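Local coordinates for fibronectin-binding protein BBK32 (PDB 6N1L) that binds fibronectin and inhibits the classical complement pathway, probably through its binding of the initiating protease C1r, at residues K17-S22 / Q81-T86; K85-F90 / H97-L102; E103-E108 / L134-S139. All coordinates share one frame; numbering follows the deposited sequence.

Interaction 1 (K17-S22 / Q81-T86); sequences KYNVDS and QVSVKT
The carbonyl oxygen of V82, a residue that packs on N19, is held by two donors of T86: T86 N and T86 OG1 each lie 3.0 Å from V82 O. They arrive from opposite faces of the carbonyl plane, the hydroxyl tilted 31° from it, so the hydroxyl adds a second, local bond to the ordinary helix one from T86 N and the threonine side chain is tied back to its own helix.

Across the interface, the V82 side chain stands at about a right angle to that of N19. Its CG1 methyl is equidistant from the two ends of the amide, 3.6 Å from N19 OD1 and from N19 ND2, which makes this a methyl-on-amide contact and not a polar one. N19 CG lies beside its own backbone N (chi1 -77°), which lets ND2 bond to G15 O one turn earlier; the same ND2 sits at the edge of the Y18 ring, in its plane.

These are neighbouring antiparallel members of an up-and-down four-helix bundle, helix 9-44 against helix 66-87. The segment axes approach to 8.7 Å and their directions differ by 156°. The short spacing is consistent with a serine at the closest point, where the CA atoms of N19 and S83 come within 5.8 Å.

S83 supplies the small side chain at this point. Its hydroxyl donates to Y79 O, within its own helix, while N19 CB lies 3.2 Å from S83 OG and V20 CG2 3.5 Å from the same oxygen. A buried hydroxyl thus has its polar need met locally and offers the other helix little more than a surface to pack on. V20, which lends CG2 to this contact, also touches L102, L140 and Q144.

Interaction 2 (K85-F90 / H97-L102); sequences KTAANF and HAKRKL
The F90 ring lies with one face on A87, the residue that meets K99 across the hairpin: A87 CA stands 3.7 Å above the ring plane, offset toward the rim. On the facing segment two more flat groups lie against their own helix. The H97 ring takes K101 CD over one face, and the R100 guanidinium has H97 CA 3.2 Å above its plane, again near the rim.

The crossing itself is made by K99 through its aliphatic part. K99 CB and K99 CG are both 3.7 Å from A87 CB, and K99 CG also comes to 3.5 Å from A87 O. K99 CB points toward A87, and CG, anti to the backbone N (chi1 -176°), lies against the alanine's methyl and carbonyl oxygen; a bend at chi2 (-92°) then carries the chain past A88, and its amine ends in a salt bridge with E103 on its own helix. The methylenes therefore do the packing and the charge is paired elsewhere.

Helices 66-87 and 93-117 form an antiparallel helical hairpin, and this contact lies beside its connection. Toward the connection the chain makes a type I turn from A87 to F90, closed by the bond from F90 N to A87 O at 2.9 Å. T86 O takes two donors of N89, its backbone N and its ND2, from the same face of the carbonyl; the side-chain hydrogen bond, 3.2 Å from N89 ND2 to T86 O, anchors the asparagine side chain to the turn. One helix turn beyond K99, L102 CD1 meets A87 CB at 4.2 Å, while the F90 side chain packs on Y12, L13 and V16 of helix 9-44.

Interaction 3 (E103-E108 / L134-S139); sequences ENIEAE and LLMRDS
I105 and M136 meet at the centre of this contact, I105 CG2 lying 3.8 Å from M136 CG and 3.9 Å from M136 SD, with the two chains slanting across each other. The other branch of the isoleucine, ending in CD1, reaches S139 CB at 4.0 Å, so one residue spans nearly a turn of the facing helix. M136 is extended through its first two torsions and turns only at the last (chi3 -66°), which swings its methyl onto the aliphatic part of E108: M136 CE is 3.4 Å from E108 CG.

E108 is folded at chi2 (72°), keeping its methylenes against the methionine's terminal methyl while OE2 makes a weak hydrogen bond to S132 on the facing helix. The contact is therefore apolar inside with a polar margin.

The segment axes stay 11.1 Å apart, a separation bridged by the long side chains. Helices 93-117 and 122-147 run antiparallel as consecutive members of the four-helix bundle; M136 also touches I109 and L112 of the former and I27 of helix 9-44, while E106 turns to L77, I80 and V84 of helix 66-87.

Interactions 1 and 2 both use helix 66-87, sharing K85 and T86, whereas interactions 2 and 3 both use helix 93-117. Together they join helix 9-44 to 66-87, 66-87 to 93-117 and 93-117 to 122-147. The centres of interactions 3, 1 and 2 lie about 9, 14 and 19 Å from the chain's centre. All are partly buried, but 1 and 2 each include an exposed residue and 3 none. Large apolar side chains dominate interaction 3; interaction 1 sets two valines against an asparagine and a serine, and interaction 2 leans on a lysine's methylenes. L102 CD1, 4.0 Å from S83 CB, ties 1 to 2; Q81 NE2 probably hydrogen-bonds to E106 OE2 between 1 and 3.

Interaction 1 (K17-S22 / Q81-T86)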
# COMPACT_ATOMS: atom_id res chain seq x y z
N LYS A 17 8.30 -13.36 -6.44
CA LYS A 17 9.23 -12.51 -5.71
C LYS A 17 9.24 -11.09 -6.27
O LYS A 17 9.24 -10.11 -5.51
CB LYS A 17 10.64 -13.11 -5.75
CG LYS A 17 11.68 -12.27 -5.03
CD LYS A 17 13.06 -12.44 -5.65
CE LYS A 17 13.93 -11.21 -5.40
NZ LYS A 17 14.67 -10.83 -6.63
N TYR A 18 9.22 -10.95 -7.60
CA TYR A 18 9.23 -9.61 -8.19
C TYR A 18 7.96 -8.85 -7.83
O TYR A 18 8.02 -7.66 -7.46
CB TYR A 18 9.37 -9.70 -9.71
CG TYR A 18 9.13 -8.36 -10.36
CD1 TYR A 18 10.12 -7.38 -10.35
CD2 TYR A 18 7.91 -8.06 -10.97
CE1 TYR A 18 9.90 -6.14 -10.93
CE2 TYR A 18 7.69 -6.82 -11.55
CZ TYR A 18 8.69 -5.87 -11.53
OH TYR A 18 8.47 -4.63 -12.11
N ASN A 19 6.81 -9.50 -7.96
CA ASN A 19 5.56 -8.78 -7.75
C ASN A 19 5.32 -8.48 -6.27
O ASN A 19 4.75 -7.43 -5.94
CB ASN A 19 4.39 -9.56 -8.35
CG ASN A 19 4.34 -9.43 -9.87
OD1 ASN A 19 3.72 -8.50 -10.40
ND2 ASN A 19 4.99 -10.35 -10.57
N VAL A 20 5.76 -9.37 -5.37
CA VAL A 20 5.66 -9.08 -3.95
C VAL A 20 6.57 -7.91 -3.58
O VAL A 20 6.17 -7.00 -2.83
CB VAL A 20 5.97 -10.34 -3.13
CG1 VAL A 20 6.07 -10.00 -1.65
CG2 VAL A 20 4.89 -11.39 -3.36
N ASP A 21 7.79 -7.90 -4.11
CA ASP A 21 8.69 -6.77 -3.86
C ASP A 21 8.09 -5.47 -4.35
O ASP A 21 8.18 -4.44 -3.66
CB ASP A 21 10.04 -7.01 -4.54
CG ASP A 21 11.04 -7.73 -3.66
OD1 ASP A 21 10.72 -8.01 -2.48
OD2 ASP A 21 12.15 -8.03 -4.15
N SER A 22 7.49 -5.48 -5.54
CA SER A 22 6.84 -4.28 -6.05
C SER A 22 5.66 -3.87 -5.18
O SER A 22 5.39 -2.68 -5.02
CB SER A 22 6.38 -4.51 -7.49
OG SER A 22 7.47 -4.88 -8.32
N GLN A 81 -2.45 -9.45 -7.27
CA GLN A 81 -3.27 -10.36 -8.06
C GLN A 81 -2.41 -11.17 -9.03
O GLN A 81 -2.67 -12.36 -9.24
CB GLN A 81 -4.35 -9.58 -8.81
CG GLN A 81 -5.44 -9.06 -7.89
CD GLN A 81 -6.58 -8.41 -8.63
OE1 GLN A 81 -6.38 -7.75 -9.64
NE2 GLN A 81 -7.80 -8.60 -8.13
N VAL A 82 -1.37 -10.55 -9.59
CA VAL A 82 -0.40 -11.30 -10.40
C VAL A 82 0.35 -12.31 -9.53
O VAL A 82 0.62 -13.44 -9.96
CB VAL A 82 0.58 -10.34 -11.09
CG1 VAL A 82 1.72 -11.11 -11.78
CG2 VAL A 82 -0.16 -9.46 -12.08
N SER A 83 0.71 -11.91 -8.31
CA SER A 83 1.38 -12.82 -7.39
C SER A 83 0.53 -14.05 -7.13
O SER A 83 1.04 -15.18 -7.16
CB SER A 83 1.69 -12.12 -6.07
OG SER A 83 2.81 -11.25 -6.21
N VAL A 84 -0.77 -13.85 -6.90
CA VAL A 84 -1.67 -14.95 -6.58
C VAL A 84 -1.85 -15.86 -7.79
O VAL A 84 -1.79 -17.09 -7.67
CB VAL A 84 -3.02 -14.41 -6.07
CG1 VAL A 84 -4.08 -15.52 -6.03
CG2 VAL A 84 -2.85 -13.77 -4.69
N LYS A 85 -2.04 -15.27 -8.97
CA LYS A 85 -2.19 -16.09 -10.17
C LYS A 85 -0.95 -16.96 -10.40
O LYS A 85 -1.07 -18.16 -10.72
CB LYS A 85 -2.45 -15.20 -11.39
CG LYS A 85 -3.87 -14.65 -11.45
CD LYS A 85 -3.98 -13.37 -12.28
CE LYS A 85 -4.86 -12.33 -11.57
NZ LYS A 85 -5.89 -11.70 -12.46
N THR A 86 0.23 -16.38 -10.22
CA THR A 86 1.47 -17.13 -10.40
C THR A 86 1.66 -18.16 -9.30
O THR A 86 2.02 -19.31 -9.57
CB THR A 86 2.66 -16.17 -10.45
OG1 THR A 86 2.46 -15.22 -11.50
CG2 THR A 86 3.96 -16.93 -10.72

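Interaction 2 (K85-F90 / H97-L102)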
# COMPACT_ATOMS: atom_id res chain seq x y z
N LYS A 85 -2.04 -15.27 -8.97
CA LYS A 85 -2.19 -16.09 -10.17
C LYS A 85 -0.95 -16.96 -10.40
O LYS A 85 -1.07 -18.16 -10.72
CB LYS A 85 -2.45 -15.20 -11.39
CG LYS A 85 -3.87 -14.65 -11.45
CD LYS A 85 -3.98 -13.37 -12.28
CE LYS A 85 -4.86 -12.33 -11.57
NZ LYS A 85 -5.89 -11.70 -12.46
N THR A 86 0.23 -16.38 -10.22
CA THR A 86 1.47 -17.13 -10.40
C THR A 86 1.66 -18.16 -9.30
O THR A 86 2.02 -19.31 -9.57
CB THR A 86 2.66 -16.17 -10.45
OG1 THR A 86 2.46 -15.22 -11.50
CG2 THR A 86 3.96 -16.93 -10.72
N ALA A 87 1.38 -17.78 -8.05
CA ALA A 87 1.56 -18.72 -6.95
C ALA A 87 0.57 -19.88 -6.99
O ALA A 87 0.79 -20.88 -6.28
CB ALA A 87 1.44 -18.00 -5.61
N ALA A 88 -0.51 -19.78 -7.76
CA ALA A 88 -1.44 -20.90 -7.83
C ALA A 88 -0.80 -22.12 -8.50
O ALA A 88 -1.38 -23.21 -8.42
CB ALA A 88 -2.71 -20.51 -8.58
N ASN A 89 0.36 -21.96 -9.14
CA ASN A 89 1.13 -23.06 -9.70
C ASN A 89 2.03 -23.74 -8.66
O ASN A 89 2.61 -24.80 -8.96
CB ASN A 89 1.99 -22.56 -10.88
CG ASN A 89 1.14 -22.07 -12.05
OD1 ASN A 89 0.53 -22.86 -12.77
ND2 ASN A 89 1.10 -20.76 -12.23
N PHE A 90 2.16 -23.17 -7.47
CA PHE A 90 3.01 -23.77 -6.44
C PHE A 90 2.42 -25.08 -5.94
O PHE A 90 1.20 -25.21 -5.77
CB PHE A 90 3.20 -22.79 -5.27
CG PHE A 90 4.03 -21.57 -5.60
CD1 PHE A 90 4.82 -21.52 -6.74
CD2 PHE A 90 4.00 -20.45 -4.76
CE1 PHE A 90 5.58 -20.39 -7.03
CE2 PHE A 90 4.76 -19.32 -5.05
CZ PHE A 90 5.54 -19.30 -6.19
N HIS A 97 1.89 -22.38 1.25
CA HIS A 97 1.57 -21.50 2.37
C HIS A 97 1.72 -20.04 1.97
O HIS A 97 0.89 -19.20 2.35
CB HIS A 97 2.46 -21.82 3.57
CG HIS A 97 2.18 -20.97 4.76
ND1 HIS A 97 3.17 -20.34 5.49
CD2 HIS A 97 1.01 -20.63 5.36
CE1 HIS A 97 2.63 -19.66 6.47
NE2 HIS A 97 1.32 -19.81 6.42
N ALA A 98 2.78 -19.71 1.23
CA ALA A 98 2.91 -18.36 0.69
C ALA A 98 1.71 -18.00 -0.18
O ALA A 98 1.18 -16.89 -0.08
CB ALA A 98 4.21 -18.24 -0.11
N LYS A 99 1.28 -18.91 -1.04
CA LYS A 99 0.10 -18.63 -1.86
C LYS A 99 -1.12 -18.34 -0.98
O LYS A 99 -1.92 -17.44 -1.29
CB LYS A 99 -0.17 -19.81 -2.80
CG LYS A 99 -1.32 -19.61 -3.78
CD LYS A 99 -2.63 -20.14 -3.22
CE LYS A 99 -3.67 -20.32 -4.32
NZ LYS A 99 -4.91 -20.93 -3.77
N ARG A 100 -1.30 -19.09 0.11
CA ARG A 100 -2.45 -18.85 0.96
C ARG A 100 -2.38 -17.48 1.61
O ARG A 100 -3.41 -16.79 1.73
CB ARG A 100 -2.55 -19.96 2.01
CG ARG A 100 -2.93 -21.30 1.40
CD ARG A 100 -3.22 -22.35 2.48
NE ARG A 100 -2.00 -22.78 3.17
CZ ARG A 100 -1.23 -23.77 2.76
NH1 ARG A 100 -1.53 -24.46 1.67
NH2 ARG A 100 -0.13 -24.08 3.45
N LYS A 101 -1.19 -17.05 2.04
CA LYS A 101 -1.08 -15.72 2.63
C LYS A 101 -1.39 -14.63 1.61
O LYS A 101 -2.05 -13.64 1.92
CB LYS A 101 0.32 -15.52 3.20
CG LYS A 101 0.65 -16.42 4.39
CD LYS A 101 2.08 -16.22 4.87
CE LYS A 101 2.31 -14.81 5.41
NZ LYS A 101 1.32 -14.43 6.47
N LEU A 102 -0.91 -14.81 0.37
CA LEU A 102 -1.15 -13.82 -0.67
C LEU A 102 -2.64 -13.69 -1.00
O LEU A 102 -3.13 -12.59 -1.23
CB LEU A 102 -0.34 -14.20 -1.92
CG LEU A 102 1.17 -14.06 -1.81
CD1 LEU A 102 1.84 -14.71 -3.00
CD2 LEU A 102 1.59 -12.59 -1.76

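Interaction 3 (E103-E108 / L134-S139)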
# COMPACT_ATOMS: atom_id res chain seq x y z
N GLU A 103 -3.37 -14.81 -1.03
CA GLU A 103 -4.81 -14.71 -1.26
C GLU A 103 -5.50 -13.97 -0.13
O GLU A 103 -6.43 -13.18 -0.37
CB GLU A 103 -5.40 -16.10 -1.44
CG GLU A 103 -4.99 -16.72 -2.75
CD GLU A 103 -5.91 -17.85 -3.19
OE1 GLU A 103 -6.06 -18.82 -2.41
OE2 GLU A 103 -6.46 -17.76 -4.32
N ASN A 104 -5.06 -14.19 1.11
CA ASN A 104 -5.62 -13.44 2.23
C ASN A 104 -5.36 -11.96 2.07
O ASN A 104 -6.23 -11.12 2.33
CB ASN A 104 -5.03 -13.93 3.55
CG ASN A 104 -5.54 -15.29 3.95
OD1 ASN A 104 -6.66 -15.67 3.63
ND2 ASN A 104 -4.71 -16.04 4.68
N ILE A 105 -4.15 -11.61 1.61
CA ILE A 105 -3.79 -10.21 1.43
C ILE A 105 -4.57 -9.58 0.29
O ILE A 105 -5.01 -8.43 0.39
CB ILE A 105 -2.27 -10.10 1.22
CG1 ILE A 105 -1.55 -10.33 2.55
CG2 ILE A 105 -1.88 -8.78 0.53
CD1 ILE A 105 -0.11 -10.70 2.39
N GLU A 106 -4.76 -10.31 -0.81
CA GLU A 106 -5.60 -9.82 -1.89
C GLU A 106 -6.98 -9.42 -1.38
O GLU A 106 -7.47 -8.34 -1.70
CB GLU A 106 -5.73 -10.88 -3.00
CG GLU A 106 -6.53 -10.38 -4.20
CD GLU A 106 -6.91 -11.49 -5.17
OE1 GLU A 106 -6.64 -12.68 -4.87
OE2 GLU A 106 -7.49 -11.17 -6.23
N ALA A 107 -7.61 -10.29 -0.58
CA ALA A 107 -8.95 -9.98 -0.07
C ALA A 107 -8.93 -8.74 0.82
O ALA A 107 -9.83 -7.89 0.74
CB ALA A 107 -9.51 -11.19 0.68
N GLU A 108 -7.90 -8.60 1.66
CA GLU A 108 -7.78 -7.42 2.51
C GLU A 108 -7.64 -6.15 1.69
O GLU A 108 -8.23 -5.11 2.02
CB GLU A 108 -6.60 -7.57 3.48
CG GLU A 108 -6.27 -6.31 4.34
CD GLU A 108 -7.28 -6.02 5.45
OE1 GLU A 108 -8.13 -6.90 5.72
OE2 GLU A 108 -7.22 -4.92 6.05
N LEU A 134 0.50 -1.11 6.85
CA LEU A 134 1.77 -1.35 7.53
C LEU A 134 1.88 -2.81 7.94
O LEU A 134 2.94 -3.43 7.78
CB LEU A 134 1.90 -0.44 8.75
CG LEU A 134 2.25 1.04 8.49
CD1 LEU A 134 2.22 1.78 9.82
CD2 LEU A 134 3.62 1.11 7.86
N LEU A 135 0.78 -3.39 8.44
CA LEU A 135 0.79 -4.81 8.78
C LEU A 135 0.94 -5.68 7.53
O LEU A 135 1.65 -6.70 7.55
CB LEU A 135 -0.48 -5.15 9.55
CG LEU A 135 -0.51 -4.57 10.96
CD1 LEU A 135 -1.88 -4.61 11.60
CD2 LEU A 135 0.53 -5.28 11.82
N MET A 136 0.25 -5.30 6.46
CA MET A 136 0.34 -6.01 5.19
C MET A 136 1.76 -6.04 4.65
O MET A 136 2.23 -7.07 4.15
CB MET A 136 -0.62 -5.35 4.20
CG MET A 136 -0.69 -6.01 2.84
SD MET A 136 -1.87 -5.14 1.79
CE MET A 136 -3.39 -5.47 2.66
N ARG A 137 2.48 -4.91 4.72
CA ARG A 137 3.87 -4.91 4.27
C ARG A 137 4.70 -5.91 5.05
O ARG A 137 5.55 -6.61 4.48
CB ARG A 137 4.46 -3.50 4.41
CG ARG A 137 5.86 -3.37 3.85
CD ARG A 137 6.33 -1.90 3.88
NE ARG A 137 6.38 -1.40 5.26
CZ ARG A 137 6.78 -0.17 5.60
NH1 ARG A 137 7.16 0.70 4.68
NH2 ARG A 137 6.79 0.18 6.88
N ASP A 138 4.48 -6.00 6.36
CA ASP A 138 5.18 -6.99 7.18
C ASP A 138 4.83 -8.40 6.74
O ASP A 138 5.72 -9.26 6.61
CB ASP A 138 4.85 -6.78 8.66
CG ASP A 138 5.55 -5.55 9.25
OD1 ASP A 138 6.44 -4.99 8.58
OD2 ASP A 138 5.19 -5.17 10.38
N SER A 139 3.55 -8.67 6.49
CA SER A 139 3.14 -10.00 6.03
C SER A 139 3.76 -10.33 4.68
O SER A 139 4.18 -11.47 4.45
CB SER A 139 1.61 -10.10 5.95
OG SER A 139 0.99 -9.86 7.20